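Side-chain contacts in imelysin-like protein (Psychrobacter arcticus, PDB 3PF0), which is of unknown function but belongs to the imelysin-like (peptidase M75) family and has been regarded as a putative metalloendopeptidase: residues A[60-65]-A[279-284]; A[56-61]-A[213-218]; A[274-279]-A[306-311]; A[236-241]-A[338-343]; A[290-295]-A[346-351]. All coordinates share one frame; numbering follows the deposited sequence. Where two conformers were deposited one is given.

Helix 48-84 supplies the first halves of two contacts. Contact 2 closes first, bringing 213-218, at the end of helix 183-214, against 56-61; contact 1 starts from the same stretch and closes later, on 279-284 of helix 268-283. Contact 4 opens at 236-241, before contact 1 has closed, so these two cross. Contact 3, joining 274-279 to 306-311, crosses contact 1 and is enclosed by the larger loop of contact 4, which ends at 338-343. Contact 5 opens at 290-295, crosses contacts 3 and 4, and closes on 346-351. Contacts 3 and 4 tie four helices together; contacts 1 and 2 attach helix 48-84, and contact 5 attaches helix 286-292.

Contact 1. Residues A[60-65]-A[279-284]; sequences NDMVIP and LNKAMT
Asp61 is the first residue of 60-65 to meet 279-284, and it does so through its backbone: its carbonyl O lies 3.4 Å from Lys281 NZ. The angle is poor, and the pair does not count as a hydrogen bond. The carboxylate is engaged otherwise, OD2 being bonded to His57 ND1 and standing 7.0 Å from Lys281 NZ, so there is no salt bridge here.

Met62, a selenomethionine, makes the largest single contribution. Its CG lies anti to the carbonyl carbon (chi1 -75°), and beyond CG the chain is extended, which takes the selenium and the terminal methyl right across to the facing helix. CE ends 3.6 Å from the carbonyl O of Lys281 and 4.0 Å from Ala282 CA, while SE packs 4.2 Å from Ala282 CB. Lys281 reaches back the other way, bent at chi2, and the two long chains slide past each other, with Lys281 NZ 3.9 Å from Met62 CG. Val63 and Ile64 turn to Trp207 of helix 183-214, and at Pro65, which has no N-H to give, the helix is kinked.

The segments run nearly antiparallel at 156°, with axes 11.7 Å apart. That is a wide spacing, bridged by the extended Met62 and by the long, bent Lys281, and Leu234 of helix 225-250 also touches Ala282. Chemically, adhesion is probably mainly dispersion, centred on the selenium and its methyl. The ammonium beside the Asp61 carbonyl may add a modest electrostatic attraction, but no directed polar bond fixes the two helices here.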
# COMPACT_ATOMS: atom_id res chain seq x y z
N ASN A 60 0.40 14.49 -9.81
CA ASN A 60 -0.04 15.57 -8.94
C ASN A 60 -1.24 15.24 -8.05
O ASN A 60 -1.27 15.74 -6.92
CB ASN A 60 -0.36 16.83 -9.78
CG ASN A 60 0.86 17.48 -10.37
OD1 ASN A 60 1.97 17.42 -9.83
ND2 ASN A 60 0.67 18.17 -11.49
N ASP A 61 -2.24 14.50 -8.56
CA ASP A 61 -3.46 14.24 -7.79
C ASP A 61 -3.52 12.86 -7.12
O ASP A 61 -4.41 12.65 -6.29
CB ASP A 61 -4.70 14.44 -8.68
CG ASP A 61 -4.81 15.85 -9.28
OD1 ASP A 61 -4.28 16.81 -8.66
OD2 ASP A 61 -5.43 15.99 -10.36
N MSE A 62 -2.59 11.94 -7.42
CA MSE A 62 -2.67 10.62 -6.80
C MSE A 62 -1.36 10.13 -6.18
O MSE A 62 -1.37 9.78 -5.00
CB MSE A 62 -3.19 9.58 -7.80
CG MSE A 62 -4.69 9.71 -8.04
SE MSE A 62 -5.39 8.34 -9.19
CE MSE A 62 -7.02 9.23 -9.80
N VAL A 63 -0.26 10.11 -6.95
CA VAL A 63 1.03 9.58 -6.50
C VAL A 63 1.61 10.45 -5.36
O VAL A 63 1.80 9.93 -4.24
CB VAL A 63 2.02 9.39 -7.67
CG1 VAL A 63 3.38 8.92 -7.17
CG2 VAL A 63 1.47 8.43 -8.72
N ILE A 64 1.90 11.74 -5.65
CA ILE A 64 2.48 12.70 -4.69
C ILE A 64 1.54 12.83 -3.46
O ILE A 64 2.07 12.65 -2.36
CB ILE A 64 2.85 14.06 -5.36
CG1 ILE A 64 4.00 13.86 -6.37
CG2 ILE A 64 3.23 15.12 -4.30
CD1 ILE A 64 4.17 14.94 -7.47
N PRO A 65 0.19 13.00 -3.57
CA PRO A 65 -0.65 13.08 -2.36
C PRO A 65 -0.62 11.81 -1.50
O PRO A 65 -0.64 11.94 -0.27
CB PRO A 65 -2.06 13.32 -2.92
CG PRO A 65 -1.82 14.00 -4.21
CD PRO A 65 -0.63 13.27 -4.78
N LEU A 279 -7.64 1.87 -5.81
CA LEU A 279 -7.82 1.30 -7.15
C LEU A 279 -9.12 1.83 -7.76
O LEU A 279 -9.12 2.20 -8.94
CB LEU A 279 -7.82 -0.24 -7.09
CG LEU A 279 -7.68 -0.98 -8.43
CD1 LEU A 279 -6.27 -0.85 -9.00
CD2 LEU A 279 -8.01 -2.45 -8.26
N ASN A 280 -10.21 1.91 -6.95
CA ASN A 280 -11.51 2.45 -7.39
C ASN A 280 -11.39 3.93 -7.79
O ASN A 280 -12.00 4.35 -8.77
CB ASN A 280 -12.57 2.28 -6.31
CG ASN A 280 -13.94 2.67 -6.78
OD1 ASN A 280 -14.53 2.01 -7.63
ND2 ASN A 280 -14.46 3.78 -6.27
N LYS A 281 -10.59 4.71 -7.03
CA LYS A 281 -10.35 6.14 -7.29
C LYS A 281 -9.66 6.31 -8.65
O LYS A 281 -9.97 7.24 -9.38
CB LYS A 281 -9.50 6.75 -6.17
CG LYS A 281 -9.76 8.23 -5.92
CD LYS A 281 -8.49 8.98 -5.59
CE LYS A 281 -8.70 10.47 -5.62
NZ LYS A 281 -7.40 11.21 -5.69
N ALA A 282 -8.73 5.39 -8.99
CA ALA A 282 -7.99 5.39 -10.25
C ALA A 282 -8.87 4.94 -11.42
O ALA A 282 -8.81 5.55 -12.49
CB ALA A 282 -6.76 4.49 -10.13
N MSE A 283 -9.69 3.87 -11.23
CA MSE A 283 -10.55 3.28 -12.26
C MSE A 283 -11.80 4.12 -12.57
O MSE A 283 -12.26 4.07 -13.71
CB MSE A 283 -11.01 1.86 -11.88
CG MSE A 283 -9.88 0.83 -11.83
SE MSE A 283 -8.64 0.93 -13.33
CE MSE A 283 -7.22 -0.17 -12.62
N THR A 284 -12.36 4.85 -11.58
CA THR A 284 -13.57 5.67 -11.76
C THR A 284 -13.21 7.16 -11.95
O THR A 284 -14.10 8.02 -11.95
CB THR A 284 -14.58 5.48 -10.61
OG1 THR A 284 -14.04 6.01 -9.40
CG2 THR A 284 -15.01 4.01 -10.43

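Contact 2. Residues A[56-61]-A[213-218]; sequences THVAND and KLLAID
No ring crosses the interface where Ile217 and Leu215 meet Thr56 and Ala59; the His57 imidazole, paired with the Asp61 carboxylate, lies on helix 48-84 and takes no part across it. Both ring nitrogens are engaged: ND1 donates to Asp61 OD2 at 2.7 Å, and NE2 is bonded to Asp285 OD2. ND1 meets Asp61 OD2 on its anti side, and that oxygen is tilted 27° from the ring plane. The Met62 methyl CE also packs against NE2.

Across the interface the contact is aliphatic. Leu215 has CG anti to its carbonyl carbon (chi1 -76°), which directs CD1 at Ala59 CB, 4.0 Å away, and at Val58 CG1, 4.3 Å away. Ile217 meets Thr56 at about a right angle, its CG2 3.5 Å from OG1. That hydroxyl is bonded to the Lys52 carbonyl.

Ala216, with positive phi, is the C-prime residue of a Schellman motif, with Ile217 N to Ile212 O and a weak Ala216 N to Lys213 O bond. This ending of helix 183-214 turns Leu215 and Ile217 toward helix 48-84. With no hydrogen bond between the segments, adhesion probably rests on burial of aliphatic groups, the Thr56 hydroxyl and the His57 ring being satisfied by other partners.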
# COMPACT_ATOMS: atom_id res chain seq x y z
N THR A 56 0.40 13.69 -15.90
CA THR A 56 0.68 14.85 -15.04
C THR A 56 -0.36 14.87 -13.90
O THR A 56 0.01 15.15 -12.75
CB THR A 56 0.69 16.15 -15.87
OG1 THR A 56 1.68 16.03 -16.88
CG2 THR A 56 0.97 17.39 -15.03
N HIS A 57 -1.62 14.55 -14.22
CA HIS A 57 -2.72 14.50 -13.25
C HIS A 57 -2.51 13.33 -12.26
O HIS A 57 -2.79 13.48 -11.07
CB HIS A 57 -4.07 14.42 -14.01
CG HIS A 57 -5.14 13.65 -13.30
ND1 HIS A 57 -5.92 14.23 -12.33
CD2 HIS A 57 -5.52 12.36 -13.45
CE1 HIS A 57 -6.74 13.29 -11.91
NE2 HIS A 57 -6.53 12.14 -12.56
N VAL A 58 -1.98 12.19 -12.74
CA VAL A 58 -1.73 11.00 -11.91
C VAL A 58 -0.62 11.32 -10.88
O VAL A 58 -0.76 10.97 -9.71
CB VAL A 58 -1.38 9.78 -12.82
CG1 VAL A 58 -0.56 8.72 -12.09
CG2 VAL A 58 -2.65 9.19 -13.43
N ALA A 59 0.43 12.02 -11.32
CA ALA A 59 1.54 12.41 -10.45
C ALA A 59 1.07 13.42 -9.39
O ALA A 59 1.26 13.17 -8.20
CB ALA A 59 2.67 13.01 -11.29
N ASN A 60 0.40 14.49 -9.81
CA ASN A 60 -0.04 15.57 -8.94
C ASN A 60 -1.24 15.24 -8.05
O ASN A 60 -1.27 15.74 -6.92
CB ASN A 60 -0.36 16.83 -9.78
CG ASN A 60 0.86 17.48 -10.37
OD1 ASN A 60 1.97 17.42 -9.83
ND2 ASN A 60 0.67 18.17 -11.49
N ASP A 61 -2.24 14.50 -8.56
CA ASP A 61 -3.46 14.24 -7.79
C ASP A 61 -3.52 12.86 -7.12
O ASP A 61 -4.41 12.65 -6.29
CB ASP A 61 -4.70 14.44 -8.68
CG ASP A 61 -4.81 15.85 -9.28
OD1 ASP A 61 -4.28 16.81 -8.66
OD2 ASP A 61 -5.43 15.99 -10.36
N LYS A 213 10.31 12.73 -15.62
CA LYS A 213 11.24 11.67 -16.00
C LYS A 213 10.71 10.29 -15.55
O LYS A 213 10.76 9.34 -16.34
CB LYS A 213 12.62 11.93 -15.39
CG LYS A 213 13.75 11.15 -16.06
CD LYS A 213 14.85 10.78 -15.09
CE LYS A 213 15.90 11.85 -14.91
NZ LYS A 213 17.02 11.35 -14.08
N LEU A 214 10.19 10.17 -14.31
CA LEU A 214 9.68 8.91 -13.75
C LEU A 214 8.49 8.34 -14.54
O LEU A 214 8.40 7.12 -14.70
CB LEU A 214 9.31 9.04 -12.27
CG LEU A 214 10.47 9.20 -11.30
CD1 LEU A 214 10.03 9.84 -10.01
CD2 LEU A 214 11.23 7.88 -11.09
N LEU A 215 7.58 9.21 -15.04
CA LEU A 215 6.40 8.77 -15.80
C LEU A 215 6.52 9.05 -17.31
O LEU A 215 5.51 8.95 -18.02
CB LEU A 215 5.13 9.44 -15.24
CG LEU A 215 4.57 8.89 -13.92
CD1 LEU A 215 3.42 9.76 -13.43
CD2 LEU A 215 4.09 7.43 -14.06
N ALA A 216 7.75 9.35 -17.81
CA ALA A 216 8.06 9.66 -19.22
C ALA A 216 6.99 10.60 -19.83
O ALA A 216 6.47 10.37 -20.93
CB ALA A 216 8.20 8.38 -20.03
N ILE A 217 6.63 11.65 -19.06
CA ILE A 217 5.59 12.63 -19.36
C ILE A 217 5.94 13.45 -20.62
O ILE A 217 5.03 13.75 -21.39
CB ILE A 217 5.34 13.51 -18.10
CG1 ILE A 217 4.64 12.67 -17.01
CG2 ILE A 217 4.55 14.79 -18.41
CD1 ILE A 217 4.61 13.25 -15.59
N ASP A 218 7.24 13.76 -20.84
CA ASP A 218 7.74 14.55 -21.97
C ASP A 218 7.99 13.68 -23.23
O ASP A 218 8.29 14.23 -24.30
CB ASP A 218 9.03 15.30 -21.58
CG ASP A 218 10.22 14.44 -21.19
OD1 ASP A 218 10.00 13.33 -20.65
OD2 ASP A 218 11.37 14.88 -21.40

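Contact 3. Residues A[274-279]-A[306-311]; sequences AKLATL and TALADT
Two different first torsions bring Leu279 and Leu308 together: Leu279 sets its CG opposite the backbone N (chi1 -166°), whereas Leu308 holds its CG opposite the carbonyl carbon (chi1 -83°). The side chains meet at about a right angle, and Leu308 CD2 comes 3.8 Å from Leu279 CD2. The same methyl also approaches Leu276, lying 3.9 Å from its CD2 and 3.9 Å from its carbonyl O. One branch of Leu308 is thus lodged between two leucines one helical turn apart, over the backbone that joins them.

Leu276 turns both branches to Thr311, CD1 the closer. CD1 lies 3.7 Å from Thr311 CG2, and CD2 is 4.0 Å from the same methyl, so the isopropyl fork straddles it. Thr311 is placed for this because its CG2 stands anti to the backbone N, which leaves OG1 directed back along its own helix. There OG1 donates to Ala307 O at 2.7 Å, from the face of that carbonyl opposite to the one used by Thr311 N. The buried hydroxyl is therefore satisfied within its own turn, and its methyl is what the Leu276 branches mainly meet.

Ile340 of helix 327-351 touches both Leu279 and Thr311, and Leu234 and Val238 of helix 225-250 close on Leu279. Lys275 forms a salt bridge with Glu113, and Thr278 bonds to Ser111. Segments 274-279 and 306-311 run antiparallel at 161°, their axes 10.3 Å apart at closest approach, with apolar faces together. This is the packing of an antiparallel helical bundle, in keeping with a chain that is two-thirds helix and has no strand.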
# COMPACT_ATOMS: atom_id res chain seq x y z
N ALA A 274 -8.45 -0.15 2.00
CA ALA A 274 -7.65 1.02 1.59
C ALA A 274 -7.11 0.83 0.17
O ALA A 274 -7.18 1.75 -0.64
CB ALA A 274 -6.51 1.25 2.58
N LYS A 275 -6.63 -0.40 -0.15
CA LYS A 275 -6.11 -0.73 -1.48
C LYS A 275 -7.23 -0.71 -2.52
O LYS A 275 -7.04 -0.13 -3.59
CB LYS A 275 -5.39 -2.08 -1.47
CG LYS A 275 -4.11 -2.07 -0.65
CD LYS A 275 -3.28 -3.32 -0.85
CE LYS A 275 -1.92 -3.10 -0.25
NZ LYS A 275 -0.87 -3.77 -1.05
N LEU A 276 -8.41 -1.28 -2.18
CA LEU A 276 -9.57 -1.30 -3.10
C LEU A 276 -10.07 0.11 -3.41
O LEU A 276 -10.32 0.42 -4.57
CB LEU A 276 -10.73 -2.15 -2.54
CG LEU A 276 -10.71 -3.65 -2.81
CD1 LEU A 276 -11.87 -4.33 -2.08
CD2 LEU A 276 -10.78 -3.96 -4.32
N ALA A 277 -10.19 0.96 -2.38
CA ALA A 277 -10.65 2.35 -2.52
C ALA A 277 -9.69 3.19 -3.40
O ALA A 277 -10.16 4.06 -4.14
CB ALA A 277 -10.79 2.99 -1.15
N THR A 278 -8.38 2.91 -3.33
CA THR A 278 -7.35 3.62 -4.11
C THR A 278 -7.47 3.18 -5.58
O THR A 278 -7.46 4.03 -6.47
CB THR A 278 -5.98 3.37 -3.50
OG1 THR A 278 -6.01 3.92 -2.18
CG2 THR A 278 -4.84 4.00 -4.29
N LEU A 279 -7.64 1.87 -5.81
CA LEU A 279 -7.82 1.30 -7.15
C LEU A 279 -9.12 1.83 -7.76
O LEU A 279 -9.12 2.20 -8.94
CB LEU A 279 -7.82 -0.24 -7.09
CG LEU A 279 -7.68 -0.98 -8.43
CD1 LEU A 279 -6.27 -0.85 -9.00
CD2 LEU A 279 -8.01 -2.45 -8.26
N THR A 306 -18.42 -1.45 -11.46
CA THR A 306 -19.38 -2.36 -10.85
C THR A 306 -18.65 -3.47 -10.09
O THR A 306 -19.02 -3.74 -8.95
CB THR A 306 -20.35 -2.91 -11.92
OG1 THR A 306 -21.10 -1.81 -12.43
CG2 THR A 306 -21.31 -3.96 -11.37
N ALA A 307 -17.59 -4.07 -10.69
CA ALA A 307 -16.79 -5.13 -10.07
C ALA A 307 -16.09 -4.65 -8.78
O ALA A 307 -16.10 -5.38 -7.79
CB ALA A 307 -15.75 -5.66 -11.06
N LEU A 308 -15.52 -3.43 -8.80
CA LEU A 308 -14.86 -2.85 -7.63
C LEU A 308 -15.88 -2.57 -6.51
O LEU A 308 -15.58 -2.83 -5.34
CB LEU A 308 -14.10 -1.57 -8.02
CG LEU A 308 -12.70 -1.78 -8.60
CD1 LEU A 308 -12.37 -0.69 -9.56
CD2 LEU A 308 -11.66 -1.82 -7.51
N ALA A 309 -17.08 -2.09 -6.87
CA ALA A 309 -18.17 -1.82 -5.93
C ALA A 309 -18.69 -3.11 -5.28
O ALA A 309 -19.00 -3.08 -4.09
CB ALA A 309 -19.31 -1.09 -6.64
N ASP A 310 -18.77 -4.23 -6.04
CA ASP A 310 -19.22 -5.53 -5.53
C ASP A 310 -18.21 -6.11 -4.53
O ASP A 310 -18.61 -6.71 -3.52
CB ASP A 310 -19.47 -6.54 -6.67
CG ASP A 310 -20.55 -6.20 -7.69
OD1 ASP A 310 -21.46 -5.41 -7.35
OD2 ASP A 310 -20.47 -6.72 -8.83
N THR A 311 -16.90 -5.95 -4.83
CA THR A 311 -15.80 -6.43 -3.99
C THR A 311 -15.80 -5.65 -2.67
O THR A 311 -15.66 -6.26 -1.61
CB THR A 311 -14.44 -6.33 -4.74
OG1 THR A 311 -14.60 -6.86 -6.06
CG2 THR A 311 -13.32 -7.09 -4.04

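Contact 4. Residues A[236-241]-A[338-343]; sequences SLVETM and TNITRL
Val238 and Thr341 face each other across two helical segments that run roughly antiparallel, at 149°, their axes 9.5 Å apart at closest approach. The CA atoms of Glu239 and Thr341 come within 6.6 Å, close enough for short, branched side chains to fill the interface.

Val238 has CG1 in the crowded position between backbone N and carbonyl carbon, with CG2 anti to the N. Its two methyls clasp Thr341 CG2, each at 3.7 Å, and Val238 CG2 also reaches Ile340 CG2 at 4.1 Å. Glu239 contributes only the aliphatic part of its chain: CG rests 4.0 Å from the Thr341 methyl, while OE2 goes on to a salt bridge with Lys345. Thr341 OG1, likewise set between its backbone N and carbonyl carbon (chi1 52°), turns back to Thr338 O at 2.7 Å, the donor standing well off the C=O direction (111°), and has a weak second bond to Leu337 O. Away from the interface, Arg342 grips Asn339 OD1 side-on with NE and NH2, the acceptor lying in the guanidinium plane.

Around this pair, Ile340 continues to Leu279 of helix 268-283 and to Leu308 and Thr311 of helix 298-316. Met241 meets Ile272 and Lys275. Helices 225-250 and 327-351 are thereby packed together with helices 268-283 and 298-316.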
# COMPACT_ATOMS: atom_id res chain seq x y z
N SER A 236 -0.47 -4.81 -10.75
CA SER A 236 0.39 -5.45 -9.75
C SER A 236 -0.20 -5.31 -8.35
O SER A 236 -0.06 -6.22 -7.54
CB SER A 236 1.79 -4.85 -9.79
OG SER A 236 2.66 -5.48 -8.87
N LEU A 237 -0.86 -4.17 -8.06
CA LEU A 237 -1.48 -3.89 -6.76
C LEU A 237 -2.52 -4.97 -6.41
O LEU A 237 -2.48 -5.52 -5.31
CB LEU A 237 -2.12 -2.48 -6.73
CG LEU A 237 -2.84 -2.06 -5.43
CD1 LEU A 237 -1.84 -1.82 -4.30
CD2 LEU A 237 -3.67 -0.83 -5.64
N VAL A 238 -3.44 -5.26 -7.34
CA VAL A 238 -4.52 -6.24 -7.14
C VAL A 238 -3.97 -7.69 -7.30
O VAL A 238 -4.47 -8.58 -6.62
CB VAL A 238 -5.76 -5.91 -8.02
CG1 VAL A 238 -5.40 -5.72 -9.49
CG2 VAL A 238 -6.89 -6.93 -7.86
N GLU A 239 -2.96 -7.91 -8.17
CA GLU A 239 -2.39 -9.24 -8.36
C GLU A 239 -1.65 -9.70 -7.10
O GLU A 239 -1.91 -10.81 -6.63
CB GLU A 239 -1.48 -9.31 -9.60
CG GLU A 239 -2.04 -10.23 -10.67
CD GLU A 239 -1.49 -10.10 -12.08
OE1 GLU A 239 -0.45 -9.43 -12.27
OE2 GLU A 239 -2.11 -10.68 -13.00
N THR A 240 -0.76 -8.85 -6.52
CA THR A 240 -0.01 -9.19 -5.30
C THR A 240 -0.96 -9.26 -4.10
O THR A 240 -0.71 -10.03 -3.18
CB THR A 240 1.15 -8.20 -5.04
OG1 THR A 240 0.64 -6.88 -4.86
CG2 THR A 240 2.22 -8.23 -6.13
N MSE A 241 -2.05 -8.49 -4.13
CA MSE A 241 -3.07 -8.51 -3.08
C MSE A 241 -3.82 -9.85 -3.08
O MSE A 241 -3.89 -10.49 -2.03
CB MSE A 241 -4.03 -7.33 -3.27
CG MSE A 241 -5.30 -7.43 -2.47
SE MSE A 241 -6.10 -5.67 -2.27
CE MSE A 241 -6.57 -5.25 -4.12
N THR A 338 -9.92 -11.76 -8.57
CA THR A 338 -9.49 -12.45 -9.79
C THR A 338 -10.28 -11.87 -10.99
O THR A 338 -9.70 -11.70 -12.07
CB THR A 338 -9.66 -13.97 -9.61
OG1 THR A 338 -8.83 -14.39 -8.53
CG2 THR A 338 -9.28 -14.77 -10.86
N ASN A 339 -11.57 -11.54 -10.78
CA ASN A 339 -12.40 -10.94 -11.83
C ASN A 339 -11.91 -9.50 -12.15
O ASN A 339 -11.98 -9.10 -13.31
CB ASN A 339 -13.88 -10.94 -11.43
CG ASN A 339 -14.78 -10.38 -12.50
OD1 ASN A 339 -14.76 -10.82 -13.66
ND2 ASN A 339 -15.55 -9.36 -12.15
N ILE A 340 -11.39 -8.76 -11.16
CA ILE A 340 -10.85 -7.41 -11.36
C ILE A 340 -9.54 -7.50 -12.20
O ILE A 340 -9.39 -6.74 -13.15
CB ILE A 340 -10.66 -6.61 -10.03
CG1 ILE A 340 -12.03 -6.26 -9.41
CG2 ILE A 340 -9.80 -5.35 -10.24
CD1 ILE A 340 -12.00 -5.71 -7.99
N THR A 341 -8.64 -8.45 -11.87
CA THR A 341 -7.39 -8.65 -12.62
C THR A 341 -7.71 -9.06 -14.06
O THR A 341 -7.06 -8.58 -14.99
CB THR A 341 -6.45 -9.68 -11.95
OG1 THR A 341 -7.18 -10.87 -11.69
CG2 THR A 341 -5.87 -9.19 -10.66
N ARG A 342 -8.76 -9.89 -14.23
CA ARG A 342 -9.25 -10.35 -15.53
C ARG A 342 -9.67 -9.16 -16.38
O ARG A 342 -9.22 -9.03 -17.52
CB ARG A 342 -10.42 -11.33 -15.36
CG ARG A 342 -10.88 -12.00 -16.66
CD ARG A 342 -12.18 -12.78 -16.50
NE ARG A 342 -13.32 -11.92 -16.16
CZ ARG A 342 -14.03 -11.22 -17.04
NH1 ARG A 342 -13.74 -11.27 -18.33
NH2 ARG A 342 -15.04 -10.47 -16.63
N LEU A 343 -10.50 -8.27 -15.80
CA LEU A 343 -11.00 -7.07 -16.47
C LEU A 343 -9.86 -6.11 -16.83
O LEU A 343 -9.91 -5.50 -17.89
CB LEU A 343 -12.05 -6.35 -15.61
CG LEU A 343 -13.43 -7.03 -15.49
CD1 LEU A 343 -14.25 -6.35 -14.42
CD2 LEU A 343 -14.19 -7.02 -16.81

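Contact 5. Residues A[290-295]-A[346-351]; sequences AILGSN and SQLIPT
Leu292 meets Leu348 and Thr351 where the short helix 286-292 ends against the C-terminal turns of helix 327-351, a helix-end packing contact of this all-alpha fold. Each of the two pairs crosses at about a right angle. Leu292 has its CG anti to the carbonyl carbon (chi1 -60°), and its isopropyl group leans over to the other helix although its CB does not aim there. Both of its methyls close on a single one: Leu348 CD1 is 3.8 Å from Leu292 CD2 and 3.9 Å from Leu292 CD1.

Leu348, whose CG stands on the far side from its backbone N (chi1 -175°), offers just that methyl to Leu292; Leu348 also touches Phe231 and Leu304, and its CD2 packs on Met283 SE. Thr351 comes from one turn further along, presenting CG2 to Leu292 CD2 at 3.9 Å. Leu292 CD2 is thus the atom shared by both partners. Ala301 of helix 298-316 packs on Leu292, and Val300 on Thr351, so the interface is buried from that side too.

Neither segment is a regular helix throughout. Gly293 leaves helical geometry at the end of helix 286-292, where Ser294 OG donates to Ile291 O at 3.2 Å from above the carbonyl plane. In 346-351 a wider pi-type turn at 346-348 is followed by a kink at Pro350, which has no N-H, and Thr351 N makes a weak 3.4 Å bond to Gln347 O. The hydroxyl of Thr351 supplements it: OG1 donates to that same Gln347 O at 2.6 Å, with a C=O...donor angle of 163°.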
# COMPACT_ATOMS: atom_id res chain seq x y z
N ALA A 290 -13.03 9.41 -19.55
CA ALA A 290 -13.17 10.22 -20.77
C ALA A 290 -12.27 9.67 -21.89
O ALA A 290 -12.66 9.71 -23.06
CB ALA A 290 -12.82 11.67 -20.47
N ILE A 291 -11.08 9.15 -21.52
CA ILE A 291 -10.12 8.54 -22.45
C ILE A 291 -10.72 7.22 -22.99
O ILE A 291 -10.64 6.95 -24.19
CB ILE A 291 -8.73 8.34 -21.75
CG1 ILE A 291 -8.02 9.69 -21.55
CG2 ILE A 291 -7.83 7.35 -22.52
CD1 ILE A 291 -6.90 9.72 -20.49
N LEU A 292 -11.35 6.43 -22.09
CA LEU A 292 -11.98 5.15 -22.44
C LEU A 292 -13.31 5.33 -23.17
O LEU A 292 -13.65 4.50 -24.01
CB LEU A 292 -12.22 4.29 -21.18
CG LEU A 292 -10.99 3.90 -20.35
CD1 LEU A 292 -11.41 3.46 -18.96
CD2 LEU A 292 -10.17 2.81 -21.02
N GLY A 293 -14.03 6.40 -22.84
CA GLY A 293 -15.34 6.72 -23.41
C GLY A 293 -15.32 7.53 -24.69
O GLY A 293 -16.12 8.46 -24.83
N SER A 294 -14.43 7.18 -25.63
CA SER A 294 -14.30 7.85 -26.92
C SER A 294 -15.21 7.20 -27.99
O SER A 294 -15.51 7.83 -29.00
CB SER A 294 -12.85 7.85 -27.39
OG SER A 294 -12.05 8.66 -26.54
N ASN A 295 -15.65 5.94 -27.76
CA ASN A 295 -16.53 5.19 -28.67
C ASN A 295 -17.51 4.31 -27.86
O ASN A 295 -18.27 4.86 -27.06
CB ASN A 295 -15.69 4.36 -29.65
N SER A 346 -7.63 -8.12 -19.79
CA SER A 346 -8.33 -8.44 -21.03
C SER A 346 -9.22 -7.34 -21.60
O SER A 346 -9.57 -7.43 -22.79
CB SER A 346 -9.16 -9.71 -20.86
OG SER A 346 -10.24 -9.51 -19.97
N GLN A 347 -9.62 -6.32 -20.80
CA GLN A 347 -10.49 -5.25 -21.28
C GLN A 347 -9.83 -3.87 -21.15
O GLN A 347 -9.82 -3.13 -22.13
CB GLN A 347 -11.84 -5.25 -20.56
CG GLN A 347 -12.83 -6.30 -21.07
CD GLN A 347 -14.20 -6.21 -20.44
OE1 GLN A 347 -14.68 -5.13 -20.04
NE2 GLN A 347 -14.90 -7.33 -20.37
N LEU A 348 -9.28 -3.54 -19.97
CA LEU A 348 -8.67 -2.21 -19.76
C LEU A 348 -7.36 -1.98 -20.55
O LEU A 348 -7.28 -0.98 -21.28
CB LEU A 348 -8.44 -1.92 -18.26
CG LEU A 348 -7.91 -0.52 -17.90
CD1 LEU A 348 -8.95 0.57 -18.17
CD2 LEU A 348 -7.44 -0.47 -16.47
N ILE A 349 -6.34 -2.85 -20.38
CA ILE A 349 -5.03 -2.72 -21.02
C ILE A 349 -5.15 -2.75 -22.58
O ILE A 349 -4.59 -1.84 -23.20
CB ILE A 349 -4.02 -3.76 -20.44
CG1 ILE A 349 -3.47 -3.26 -19.07
CG2 ILE A 349 -2.87 -4.08 -21.41
CD1 ILE A 349 -2.69 -4.28 -18.21
N PRO A 350 -5.89 -3.69 -23.25
CA PRO A 350 -5.96 -3.64 -24.73
C PRO A 350 -6.73 -2.42 -25.28
O PRO A 350 -6.41 -1.98 -26.39
CB PRO A 350 -6.66 -4.94 -25.11
CG PRO A 350 -7.42 -5.32 -23.91
CD PRO A 350 -6.62 -4.87 -22.73
N THR A 351 -7.72 -1.88 -24.52
CA THR A 351 -8.49 -0.70 -24.92
C THR A 351 -7.57 0.52 -24.91
O THR A 351 -7.64 1.34 -25.82
CB THR A 351 -9.72 -0.52 -24.00
OG1 THR A 351 -10.59 -1.64 -24.17
CG2 THR A 351 -10.49 0.76 -24.29